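Local coordinates for protein dihydropteroate synthase (Clostridioides difficile, PDB 6PZ2) that catalyses the joining of a pterin pyrophosphate to p-aminobenzoic acid in folate synthesis, and belongs to the enzyme family targeted by sulfonamide antibiotics, at residues G56-R60 and P61-Y65; H138-G142 and T143-K147; I38-A41 and K42-D46; V248-V251 and Y252-L255. One frame throughout, in Å; residues are numbered along the deposited sequence.

Contact 1 of 4, residues G56-R60 and P61-Y65. With PT1 (pteroic acid), chain K; SO4 (sulfate ion), chain B.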
loop_
_atom_site.group_PDB
_atom_site.type_symbol
_atom_site.label_atom_id
_atom_site.label_comp_id
_atom_site.label_asym_id
_atom_site.label_seq_id
_atom_site.Cartn_x
_atom_site.Cartn_y
_atom_site.Cartn_z
ATOM N N GLY A 56 -5.740 -6.765 27.711
ATOM C CA GLY A 56 -6.871 -6.638 28.598
ATOM C C GLY A 56 -7.017 -5.216 29.115
ATOM O O GLY A 56 -7.925 -4.915 29.871
ATOM N N GLU A 57 -6.045 -4.388 28.787
ATOM C CA GLU A 57 -6.108 -2.947 28.948
ATOM C C GLU A 57 -5.907 -2.328 27.565
ATOM O O GLU A 57 -5.071 -2.784 26.801
ATOM C CB GLU A 57 -4.994 -2.445 29.861
ATOM C CG GLU A 57 -5.005 -0.942 30.059
ATOM C CD GLU A 57 -4.059 -0.412 31.127
ATOM O OE1 GLU A 57 -3.087 0.241 30.755
ATOM O OE2 GLU A 57 -4.311 -0.596 32.324
ATOM N N SER A 58 -6.685 -1.308 27.239
ATOM C CA SER A 58 -6.484 -0.600 25.986
ATOM C C SER A 58 -5.457 0.523 26.198
ATOM O O SER A 58 -5.633 1.375 27.083
ATOM C CB SER A 58 -7.820 -0.076 25.491
ATOM O OG SER A 58 -7.657 0.643 24.280
ATOM N N THR A 59 -4.431 0.578 25.355
ATOM C CA THR A 59 -3.476 1.708 25.326
ATOM C C THR A 59 -3.859 2.754 24.264
ATOM O O THR A 59 -3.153 3.725 24.046
ATOM C CB THR A 59 -2.058 1.176 25.092
ATOM O OG1 THR A 59 -2.022 0.713 23.748
ATOM C CG2 THR A 59 -1.696 0.017 25.995
ATOM N N ARG A 60 -4.984 2.553 23.600
ATOM C CA ARG A 60 -5.613 3.551 22.773
ATOM C C ARG A 60 -5.919 4.804 23.607
ATOM O O ARG A 60 -6.405 4.688 24.715
ATOM C CB ARG A 60 -6.890 2.928 22.207
ATOM C CG ARG A 60 -7.473 3.686 21.034
ATOM C CD ARG A 60 -8.741 2.997 20.615
ATOM N NE ARG A 60 -8.579 1.676 20.030
ATOM C CZ ARG A 60 -9.629 0.927 19.707
ATOM N NH1 ARG A 60 -10.845 1.310 20.053
ATOM N NH2 ARG A 60 -9.488 -0.183 19.020
ATOM N N PRO A 61 -5.643 6.001 23.089
ATOM C CA PRO A 61 -5.705 7.243 23.884
ATOM C C PRO A 61 -7.020 7.519 24.640
ATOM O O PRO A 61 -8.105 7.298 24.116
ATOM C CB PRO A 61 -5.475 8.347 22.840
ATOM C CG PRO A 61 -4.628 7.688 21.776
ATOM C CD PRO A 61 -5.108 6.251 21.743
ATOM N N GLY A 62 -6.934 7.980 25.886
ATOM C CA GLY A 62 -8.115 8.125 26.757
ATOM C C GLY A 62 -8.964 6.859 26.850
ATOM O O GLY A 62 -10.191 6.910 26.732
ATOM N N HIS A 63 -8.330 5.698 26.991
ATOM C CA HIS A 63 -8.951 4.582 27.674
ATOM C C HIS A 63 -8.362 4.522 29.084
ATOM O O HIS A 63 -7.277 5.016 29.340
ATOM C CB HIS A 63 -8.775 3.268 26.914
ATOM C CG HIS A 63 -9.751 3.102 25.799
ATOM N ND1 HIS A 63 -9.799 3.980 24.721
ATOM C CD2 HIS A 63 -10.707 2.171 25.590
ATOM C CE1 HIS A 63 -10.747 3.596 23.895
ATOM N NE2 HIS A 63 -11.319 2.482 24.408
ATOM N N SER A 64 -9.112 3.946 30.000
ATOM C CA SER A 64 -8.752 3.989 31.403
ATOM C C SER A 64 -7.686 2.924 31.727
ATOM O O SER A 64 -7.436 1.959 30.982
ATOM C CB SER A 64 -9.998 3.855 32.241
ATOM O OG SER A 64 -10.649 2.615 31.992
ATOM N N TYR A 65 -7.013 3.162 32.843
ATOM C CA TYR A 65 -6.059 2.229 33.415
ATOM C C TYR A 65 -6.863 1.081 34.040
ATOM O O TYR A 65 -7.921 1.297 34.603
ATOM C CB TYR A 65 -5.179 2.962 34.432
ATOM C CG TYR A 65 -4.418 2.091 35.411
ATOM C CD1 TYR A 65 -3.089 1.749 35.185
ATOM C CD2 TYR A 65 -5.005 1.637 36.588
ATOM C CE1 TYR A 65 -2.379 0.960 36.077
ATOM C CE2 TYR A 65 -4.306 0.853 37.492
ATOM C CZ TYR A 65 -2.991 0.509 37.232
ATOM O OH TYR A 65 -2.298 -0.286 38.099
HETATM C C2 PT1 K . 1.797 -0.314 18.600
HETATM C C3 PT1 K . 0.616 -0.419 19.440
HETATM C C5 PT1 K . 0.664 -1.515 20.410
HETATM N N6 PT1 K . -0.479 0.382 19.365
HETATM C C7 PT1 K . 2.815 -2.118 19.679
HETATM N N9 PT1 K . 1.756 -2.275 20.485
HETATM C C10 PT1 K . -1.508 0.196 20.208
HETATM N N11 PT1 K . 3.883 -2.932 19.770
HETATM C C12 PT1 K . -1.451 -0.824 21.166
HETATM C C21 PT1 K . -4.194 7.122 17.878
HETATM O O22 PT1 K . -3.438 8.096 17.746
HETATM O O1 PT1 K . 1.896 0.639 17.661
HETATM N N4 PT1 K . 2.855 -1.135 18.762
HETATM N N8 PT1 K . -0.401 -1.676 21.224
HETATM C C13 PT1 K . -2.704 1.122 20.135
HETATM N N14 PT1 K . -2.239 2.476 20.412
HETATM C C15 PT1 K . -2.775 3.571 19.830
HETATM C C16 PT1 K . -3.995 3.543 19.144
HETATM C C17 PT1 K . -2.044 4.752 19.866
HETATM C C18 PT1 K . -4.469 4.708 18.545
HETATM C C19 PT1 K . -2.513 5.916 19.263
HETATM C C20 PT1 K . -3.724 5.888 18.592
HETATM O O23 PT1 K . -5.315 7.152 17.366
HETATM S S SO4 B . -5.677 -0.826 19.023
HETATM O O1 SO4 B . -5.931 0.514 19.600
HETATM O O2 SO4 B . -4.886 -1.633 19.978
HETATM O O3 SO4 B . -4.927 -0.683 17.756
HETATM O O4 SO4 B . -6.968 -1.500 18.759
HETATM O O HOH W 1 -8.378 0.111 29.143
#
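Water 1 ties the two arms of this turn together, taking the N-H of Ser58 at 2.9 Å and donating to the carbonyl O of Ser64 at 2.8 Å. Nearer the bend, His63 N reaches back to Arg60 O (3.1 Å), a bond well off straight at 138°, with Pro61 and Gly62 forming the corner. The imidazole of His63 then folds over Ser58: Ser58 OG lies above one ring face, displaced toward the rim, 3.6 Å from His63 CG. In 56-60, Glu57 is extended, which carries OE2 to 3.5 Å from Tyr65 CA; that oxygen also accepts from Val66 N and pairs with Lys96. Arg60, bent at its third torsion, brings the edge of its guanidinium to a sulfate ion, probably from the crystallisation liquor: NE meets O1 at 2.9 Å, almost straight at 176°, and NH2 meets O4. The guanidinium plane stands 86° from the His63 ring. Thr59 OG1 comes to 3.1 Å from C12 of the pterin, while Pro61 CD packs against C20 of the benzoate ring. The turn therefore presents polar, positively charged and greasy side chains to pteroic acid and the anion, consistent with a loop that helps shape the substrate pocket.

Contact 2 of 4, residues H138-G142 and T143-K147. With SO4 (sulfate ion), chain E.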
loop_
_atom_site.group_PDB
_atom_site.type_symbol
_atom_site.label_atom_id
_atom_site.label_comp_id
_atom_site.label_asym_id
_atom_site.label_seq_id
_atom_site.Cartn_x
_atom_site.Cartn_y
_atom_site.Cartn_z
ATOM N N HIS A 138 8.883 2.326 21.806
ATOM C CA HIS A 138 9.196 3.682 22.222
ATOM C C HIS A 138 7.918 4.372 22.692
ATOM O O HIS A 138 6.909 4.334 21.988
ATOM C CB HIS A 138 9.828 4.499 21.082
ATOM C CG HIS A 138 9.999 5.934 21.458
ATOM N ND1 HIS A 138 9.085 6.917 21.119
ATOM C CD2 HIS A 138 10.936 6.530 22.225
ATOM C CE1 HIS A 138 9.478 8.064 21.638
ATOM N NE2 HIS A 138 10.612 7.853 22.323
ATOM N N ASN A 139 7.973 5.103 23.804
ATOM C CA ASN A 139 6.784 5.822 24.290
ATOM C C ASN A 139 7.260 6.938 25.214
ATOM O O ASN A 139 8.308 6.793 25.790
ATOM C CB ASN A 139 5.880 4.879 25.097
ATOM C CG ASN A 139 4.486 5.390 25.381
ATOM O OD1 ASN A 139 4.156 6.554 25.131
ATOM N ND2 ASN A 139 3.638 4.491 25.850
ATOM N N GLN A 140 6.496 8.009 25.359
ATOM C CA GLN A 140 6.799 9.026 26.338
ATOM C C GLN A 140 5.516 9.823 26.567
ATOM O O GLN A 140 4.557 9.745 25.761
ATOM C CB GLN A 140 7.933 9.949 25.891
ATOM C CG GLN A 140 7.556 10.891 24.742
ATOM C CD GLN A 140 8.590 11.935 24.390
ATOM O OE1 GLN A 140 9.792 11.708 24.520
ATOM N NE2 GLN A 140 8.110 13.086 23.932
ATOM N N ASP A 141 5.493 10.608 27.633
ATOM C CA ASP A 141 4.332 11.501 27.748
ATOM C C ASP A 141 4.633 12.845 27.095
ATOM O O ASP A 141 5.731 13.368 27.221
ATOM C CB ASP A 141 3.881 11.736 29.186
ATOM C CG ASP A 141 3.209 10.514 29.780
ATOM O OD1 ASP A 141 2.684 9.655 29.018
ATOM O OD2 ASP A 141 3.316 10.381 30.996
ATOM N N GLY A 142 3.609 13.372 26.427
ATOM C CA GLY A 142 3.725 14.562 25.624
ATOM C C GLY A 142 4.625 14.359 24.415
ATOM O O GLY A 142 5.188 13.270 24.160
ATOM N N THR A 143 4.809 15.479 23.727
ATOM C CA THR A 143 5.360 15.474 22.381
ATOM C C THR A 143 6.618 16.343 22.286
ATOM O O THR A 143 6.940 16.797 21.190
ATOM C CB THR A 143 4.303 15.939 21.374
ATOM O OG1 THR A 143 3.961 17.281 21.726
ATOM C CG2 THR A 143 3.069 15.062 21.372
ATOM N N ASN A 144 7.372 16.514 23.369
ATOM C CA ASN A 144 8.554 17.364 23.298
ATOM C C ASN A 144 9.805 16.500 23.124
ATOM O O ASN A 144 9.987 15.475 23.747
ATOM C CB ASN A 144 8.706 18.308 24.492
ATOM C CG ASN A 144 9.952 19.155 24.332
ATOM O OD1 ASN A 144 11.007 18.823 24.875
ATOM N ND2 ASN A 144 9.879 20.179 23.492
ATOM N N TYR A 145 10.663 16.925 22.211
ATOM C CA TYR A 145 11.912 16.237 21.927
ATOM C C TYR A 145 13.008 17.304 21.801
ATOM O O TYR A 145 12.903 18.143 20.935
ATOM C CB TYR A 145 11.798 15.436 20.622
ATOM C CG TYR A 145 10.882 14.247 20.721
ATOM C CD1 TYR A 145 11.375 12.998 21.058
ATOM C CD2 TYR A 145 9.520 14.384 20.527
ATOM C CE1 TYR A 145 10.543 11.900 21.192
ATOM C CE2 TYR A 145 8.675 13.299 20.660
ATOM C CZ TYR A 145 9.189 12.058 20.992
ATOM O OH TYR A 145 8.347 11.008 21.170
ATOM N N ASP A 146 14.038 17.274 22.635
ATOM C CA ASP A 146 15.121 18.252 22.579
ATOM C C ASP A 146 16.125 17.866 21.498
ATOM O O ASP A 146 16.774 18.740 20.982
ATOM C CB ASP A 146 15.890 18.380 23.899
ATOM C CG ASP A 146 15.068 18.895 25.071
ATOM O OD1 ASP A 146 14.099 19.660 24.844
ATOM O OD2 ASP A 146 15.416 18.530 26.208
ATOM N N LYS A 147 16.310 16.582 21.240
ATOM C CA LYS A 147 17.104 16.097 20.126
ATOM C C LYS A 147 16.201 15.740 18.941
ATOM O O LYS A 147 14.995 15.614 19.064
ATOM C CB LYS A 147 17.796 14.770 20.435
ATOM C CG LYS A 147 18.732 14.743 21.627
ATOM C CD LYS A 147 19.309 13.351 21.823
ATOM C CE LYS A 147 20.273 13.244 22.984
ATOM N NZ LYS A 147 21.450 12.419 22.625
HETATM S S SO4 E . 15.349 14.086 24.147
HETATM O O1 SO4 E . 16.003 15.295 24.702
HETATM O O2 SO4 E . 14.426 13.551 25.172
HETATM O O3 SO4 E . 14.509 14.423 22.966
HETATM O O4 SO4 E . 16.425 13.112 23.807
HETATM O O HOH W 2 11.642 13.663 24.927
#
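Gln140 lays its side-chain amide over the ring of Tyr145. Its CB already points toward 143-147; the first torsion (chi1 70°) sets CG between the backbone N and the carbonyl carbon, and from there the chain runs out extended. CG passes 3.7 Å from Tyr145 OH, and CD comes over the hydroxyl end of the ring. At the tip the amide and ring planes are only 10° apart, an almost parallel overlap: OE1 sits 3.4 Å from Tyr145 CE1, and NE2 lies above one face, displaced toward the rim, 3.3 Å from Tyr145 CZ. Both N-H groups of NE2 are used, one to Gly142 O at 2.9 Å and the other to Asn144 O at 3.0 Å. Each acceptor lies close to the amide plane, yet NE2 stands above the plane of either carbonyl. The two bonds fix the rotation of the amide and hold it flat over the tyrosine, closing the turn through Gly142 and Thr143. His138 comes at Tyr145 from the opposite direction, its CE1 3.2 Å from OH, which lies in the plane of the imidazole; OH itself is bonded to Gly183 O. Beyond the tyrosine, Lys147 N donates to a sulfate oxygen, O3. The whole turn belongs to the loop that leaves strand 133-137 and leads to helix 149-166, where His138 packs on Ile153 and Phe157 and Tyr145 touches Ser152.

Contact 3 of 4, residues I38-A41 and K42-D46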
loop_
_atom_site.group_PDB
_atom_site.type_symbol
_atom_site.label_atom_id
_atom_site.label_comp_id
_atom_site.label_asym_id
_atom_site.label_seq_id
_atom_site.Cartn_x
_atom_site.Cartn_y
_atom_site.Cartn_z
ATOM N N ILE A 38 -12.542 -15.865 21.135
ATOM C CA ILE A 38 -11.832 -17.018 20.541
ATOM C C ILE A 38 -12.213 -17.172 19.062
ATOM O O ILE A 38 -11.384 -17.593 18.243
ATOM C CB ILE A 38 -12.134 -18.313 21.337
ATOM C CG1 ILE A 38 -11.659 -18.204 22.787
ATOM C CG2 ILE A 38 -11.548 -19.555 20.667
ATOM C CD1 ILE A 38 -10.150 -18.069 22.942
ATOM N N GLN A 39 -13.475 -16.911 18.727
ATOM C CA GLN A 39 -13.914 -16.981 17.325
ATOM C C GLN A 39 -13.156 -15.920 16.515
ATOM O O GLN A 39 -12.599 -16.248 15.443
ATOM C CB GLN A 39 -15.438 -16.863 17.169
ATOM C CG GLN A 39 -15.932 -17.203 15.756
ATOM C CD GLN A 39 -15.374 -18.513 15.241
ATOM O OE1 GLN A 39 -15.542 -19.554 15.863
ATOM N NE2 GLN A 39 -14.647 -18.479 14.133
ATOM N N HIS A 40 -13.033 -14.710 17.074
ATOM C CA HIS A 40 -12.268 -13.652 16.422
ATOM C C HIS A 40 -10.826 -14.092 16.174
ATOM O O HIS A 40 -10.277 -13.831 15.083
ATOM C CB HIS A 40 -12.368 -12.322 17.185
ATOM C CG HIS A 40 -11.774 -11.178 16.430
ATOM N ND1 HIS A 40 -11.757 -11.130 15.048
ATOM C CD2 HIS A 40 -11.176 -10.041 16.845
ATOM C CE1 HIS A 40 -11.174 -10.020 14.649
ATOM N NE2 HIS A 40 -10.804 -9.339 15.735
ATOM N N ALA A 41 -10.216 -14.797 17.133
ATOM C CA ALA A 41 -8.840 -15.239 16.933
ATOM C C ALA A 41 -8.769 -16.342 15.876
ATOM O O ALA A 41 -7.816 -16.401 15.088
ATOM C CB ALA A 41 -8.257 -15.733 18.226
ATOM N N LYS A 42 -9.739 -17.239 15.889
ATOM C CA LYS A 42 -9.770 -18.294 14.841
ATOM C C LYS A 42 -9.869 -17.654 13.446
ATOM O O LYS A 42 -9.149 -18.061 12.535
ATOM C CB LYS A 42 -10.936 -19.259 15.063
ATOM C CG LYS A 42 -10.646 -20.340 16.098
ATOM C CD LYS A 42 -11.885 -21.026 16.664
ATOM C CE LYS A 42 -11.568 -22.350 17.325
ATOM N NZ LYS A 42 -12.543 -22.645 18.396
ATOM N N ASP A 43 -10.706 -16.624 13.320
ATOM C CA ASP A 43 -10.861 -15.871 12.071
ATOM C C ASP A 43 -9.529 -15.244 11.649
ATOM O O ASP A 43 -9.132 -15.411 10.478
ATOM C CB ASP A 43 -11.944 -14.801 12.212
ATOM C CG ASP A 43 -13.314 -15.422 12.397
ATOM O OD1 ASP A 43 -13.450 -16.651 12.155
ATOM O OD2 ASP A 43 -14.215 -14.693 12.830
ATOM N N MET A 44 -8.786 -14.641 12.592
ATOM C CA MET A 44 -7.562 -13.956 12.189
ATOM C C MET A 44 -6.517 -14.974 11.732
ATOM O O MET A 44 -5.720 -14.709 10.816
ATOM C CB MET A 44 -7.012 -13.069 13.312
ATOM C CG MET A 44 -7.896 -11.861 13.543
ATOM S SD MET A 44 -7.173 -10.704 14.741
ATOM C CE MET A 44 -7.299 -11.682 16.231
ATOM N N VAL A 45 -6.522 -16.127 12.384
ATOM C CA VAL A 45 -5.572 -17.177 12.031
ATOM C C VAL A 45 -5.911 -17.695 10.630
ATOM O O VAL A 45 -4.992 -17.927 9.841
ATOM C CB VAL A 45 -5.561 -18.322 13.065
ATOM C CG1 VAL A 45 -4.846 -19.560 12.532
ATOM C CG2 VAL A 45 -4.921 -17.860 14.370
ATOM N N ASP A 46 -7.195 -17.872 10.341
ATOM C CA ASP A 46 -7.619 -18.337 9.020
ATOM C C ASP A 46 -7.277 -17.283 7.972
ATOM O O ASP A 46 -6.882 -17.669 6.891
ATOM C CB ASP A 46 -9.126 -18.558 8.901
ATOM C CG ASP A 46 -9.630 -19.781 9.649
ATOM O OD1 ASP A 46 -8.850 -20.751 9.769
ATOM O OD2 ASP A 46 -10.801 -19.756 10.111
#
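Met44 and His40, one helical turn apart, meet at the edge of the close-packed side of this contact, which is made by the buried Ile38, Ala41 and Met44. The thioether chain, bent at its third torsion, curls over one face of the imidazole and places CE 4.3 Å from the centroid of the His40 ring and only 12° off the ring normal, a CH-pi contact. SD lies over the same face, farther from the normal, so methyl and sulfur both contribute to a Met-aromatic contact. Beneath them the helix is regular, with Met44 N bonded to His40 O and Val45 N to Ala41 O; CG2 of Val45 lies 3.3 Å from Ala41 O. The solvent side, formed by Gln39 and Asp43, is polar and looser. Gln39 bends back at its second torsion (chi2 50°) so that NE2 donates to Asp43 OD1 at 2.9 Å. The acceptor lies in the amide plane, but the donor approaches from above the carboxylate plane, and the N-H...O angle is 145°. Along the border between the two sides Lys42 runs extended past Ile38, its NZ 4.0 Å from Ile38 CG2, to a salt bridge with Glu85. Helix 33-46, which links strands 13-19 and 51-55 in a beta-alpha-beta unit, rests Met44 and Val45 on Ile52 of the second strand, while Ile38 and Ala41 pack on Leu82 of helix 68-85.

Contact 4 of 4, residues V248-V251 and Y252-L255. With SO4 (sulfate ion), chain B.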
loop_
_atom_site.group_PDB
_atom_site.type_symbol
_atom_site.label_atom_id
_atom_site.label_comp_id
_atom_site.label_asym_id
_atom_site.label_seq_id
_atom_site.Cartn_x
_atom_site.Cartn_y
_atom_site.Cartn_z
ATOM N N VAL A 248 -1.957 -5.299 13.119
ATOM C CA VAL A 248 -3.087 -4.836 12.321
ATOM C C VAL A 248 -4.410 -5.398 12.841
ATOM O O VAL A 248 -4.448 -6.497 13.393
ATOM C CB VAL A 248 -2.915 -5.200 10.840
ATOM C CG1 VAL A 248 -1.742 -4.439 10.236
ATOM C CG2 VAL A 248 -2.767 -6.707 10.656
ATOM N N HIS A 249 -5.484 -4.619 12.654
ATOM C CA HIS A 249 -6.840 -5.144 12.813
ATOM C C HIS A 249 -7.299 -6.018 11.637
ATOM O O HIS A 249 -8.130 -6.884 11.833
ATOM C CB HIS A 249 -7.835 -4.001 12.935
ATOM C CG HIS A 249 -7.514 -3.141 14.102
ATOM N ND1 HIS A 249 -6.713 -2.020 13.973
ATOM C CD2 HIS A 249 -7.889 -3.232 15.395
ATOM C CE1 HIS A 249 -6.604 -1.461 15.162
ATOM N NE2 HIS A 249 -7.306 -2.186 16.061
ATOM N N ASP A 250 -6.863 -5.742 10.413
ATOM C CA ASP A 250 -7.431 -6.375 9.245
ATOM C C ASP A 250 -6.336 -7.273 8.675
ATOM O O ASP A 250 -5.444 -6.852 7.929
ATOM C CB ASP A 250 -7.908 -5.354 8.209
ATOM C CG ASP A 250 -8.943 -4.377 8.737
ATOM O OD1 ASP A 250 -8.582 -3.242 9.125
ATOM O OD2 ASP A 250 -10.101 -4.774 8.784
ATOM N N VAL A 251 -6.408 -8.516 9.051
ATOM C CA VAL A 251 -5.261 -9.361 8.819
ATOM C C VAL A 251 -5.106 -9.693 7.320
ATOM O O VAL A 251 -3.996 -9.605 6.767
ATOM C CB VAL A 251 -5.361 -10.606 9.716
ATOM C CG1 VAL A 251 -4.398 -11.715 9.271
ATOM C CG2 VAL A 251 -5.117 -10.209 11.175
ATOM N N TYR A 252 -6.189 -10.085 6.664
ATOM C CA TYR A 252 -6.123 -10.626 5.296
ATOM C C TYR A 252 -5.581 -9.565 4.322
ATOM O O TYR A 252 -4.625 -9.777 3.555
ATOM C CB TYR A 252 -7.519 -11.059 4.839
ATOM C CG TYR A 252 -7.550 -11.561 3.418
ATOM C CD1 TYR A 252 -7.003 -12.795 3.114
ATOM C CD2 TYR A 252 -8.041 -10.781 2.378
ATOM C CE1 TYR A 252 -6.995 -13.265 1.811
ATOM C CE2 TYR A 252 -8.024 -11.227 1.063
ATOM C CZ TYR A 252 -7.524 -12.489 0.795
ATOM O OH TYR A 252 -7.460 -12.986 -0.467
ATOM N N GLU A 253 -6.182 -8.384 4.417
ATOM C CA GLU A 253 -5.865 -7.286 3.525
ATOM C C GLU A 253 -4.405 -6.882 3.720
ATOM O O GLU A 253 -3.649 -6.788 2.755
ATOM C CB GLU A 253 -6.826 -6.121 3.757
ATOM C CG GLU A 253 -8.262 -6.459 3.416
ATOM C CD GLU A 253 -9.064 -7.100 4.547
ATOM O OE1 GLU A 253 -8.510 -7.401 5.635
ATOM O OE2 GLU A 253 -10.258 -7.301 4.337
ATOM N N ASN A 254 -3.960 -6.715 4.961
ATOM C CA ASN A 254 -2.564 -6.358 5.152
ATOM C C ASN A 254 -1.649 -7.509 4.712
ATOM O O ASN A 254 -0.573 -7.240 4.195
ATOM C CB ASN A 254 -2.265 -5.944 6.586
ATOM C CG ASN A 254 -2.825 -4.569 6.897
ATOM O OD1 ASN A 254 -2.172 -3.578 6.580
ATOM N ND2 ASN A 254 -4.001 -4.535 7.509
ATOM N N LEU A 255 -2.003 -8.762 4.974
ATOM C CA LEU A 255 -1.123 -9.869 4.500
ATOM C C LEU A 255 -0.973 -9.836 2.968
ATOM O O LEU A 255 0.149 -10.021 2.463
ATOM C CB LEU A 255 -1.696 -11.214 4.948
ATOM C CG LEU A 255 -0.923 -12.460 4.507
ATOM C CD1 LEU A 255 0.521 -12.457 4.960
ATOM C CD2 LEU A 255 -1.592 -13.714 5.037
HETATM S S SO4 B . -5.677 -0.826 19.023
HETATM O O1 SO4 B . -5.931 0.514 19.600
HETATM O O2 SO4 B . -4.886 -1.633 19.978
HETATM O O3 SO4 B . -4.927 -0.683 17.756
HETATM O O4 SO4 B . -6.968 -1.500 18.759
HETATM O O HOH W 3 -5.736 -3.114 9.657
#
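Strand 245-248 ends at Val248, and after two intervening residues, His249 and Asp250, helix 251-265 begins, with Asp250 at the N-cap position. The first backbone bond, Asn254 N to Asp250 O, is weak at 3.3 Å; the next, Leu255 N to Val251 O, is sound at 2.8 Å. The Asp250 carbonyl is gripped more firmly by the side chain of Asn254: ND2 donates to Asp250 O at 2.8 Å, nearly straight at 172°, with the oxygen close to the amide plane. The first torsion of Asn254 (chi1 -73°) turns CG away from its own carbonyl carbon and back toward the start of the helix. Val248 meets this amide from the opposite direction, its CG1 3.5 Å from CG of Asn254, and on the far end OD1 is bonded to Thr235. Water 3 fills in beside it, accepting from Asp250 N and donating to Asp250 OD1 at 2.9 Å, with a weak bond from Asn254 ND2. The Asp250 carboxylate makes no capping bond. Glu253, bent at its second torsion, folds back until OE1 is 3.3 Å from Asp250 CB. Asp250 OD2 and Glu253 OE1 stand 4.4 Å apart, while a long, weak ion pair to Arg212 faces Asp250 OD1. His249 points the other way, NE2 donating to sulfate O4 at 2.8 Å in the plane of its ring. This is the connection from strand 245-248 to the last helix, 251-265, of the TIM-barrel fold; its loop residue His249 faces the anion site beside the pteroic acid pocket.

In the fold
Contacts 1 and 4 share one anion: Arg60 and His249, although the centres of the two contacts are 22 Å apart, both bind the same sulfate, joined there by Arg247, and Arg60 NH2 comes within 4.2 Å of His249 NE2. This sulfate sits beside the pteroic acid, which contact 1 touches directly; such an anion could mark where a substrate phosphate would bind. Contact 2 belongs to another loop at the same mouth, its nearest atoms about 7 Å from contact 1 and the His138 side chain about 9 Å from the ligand. Contact 3 lies farther off, its Met44 side chain about 13 Å from the pteroic acid, yet touches contact 4 where Met44 O meets Val251 CG1 at 3.6 Å.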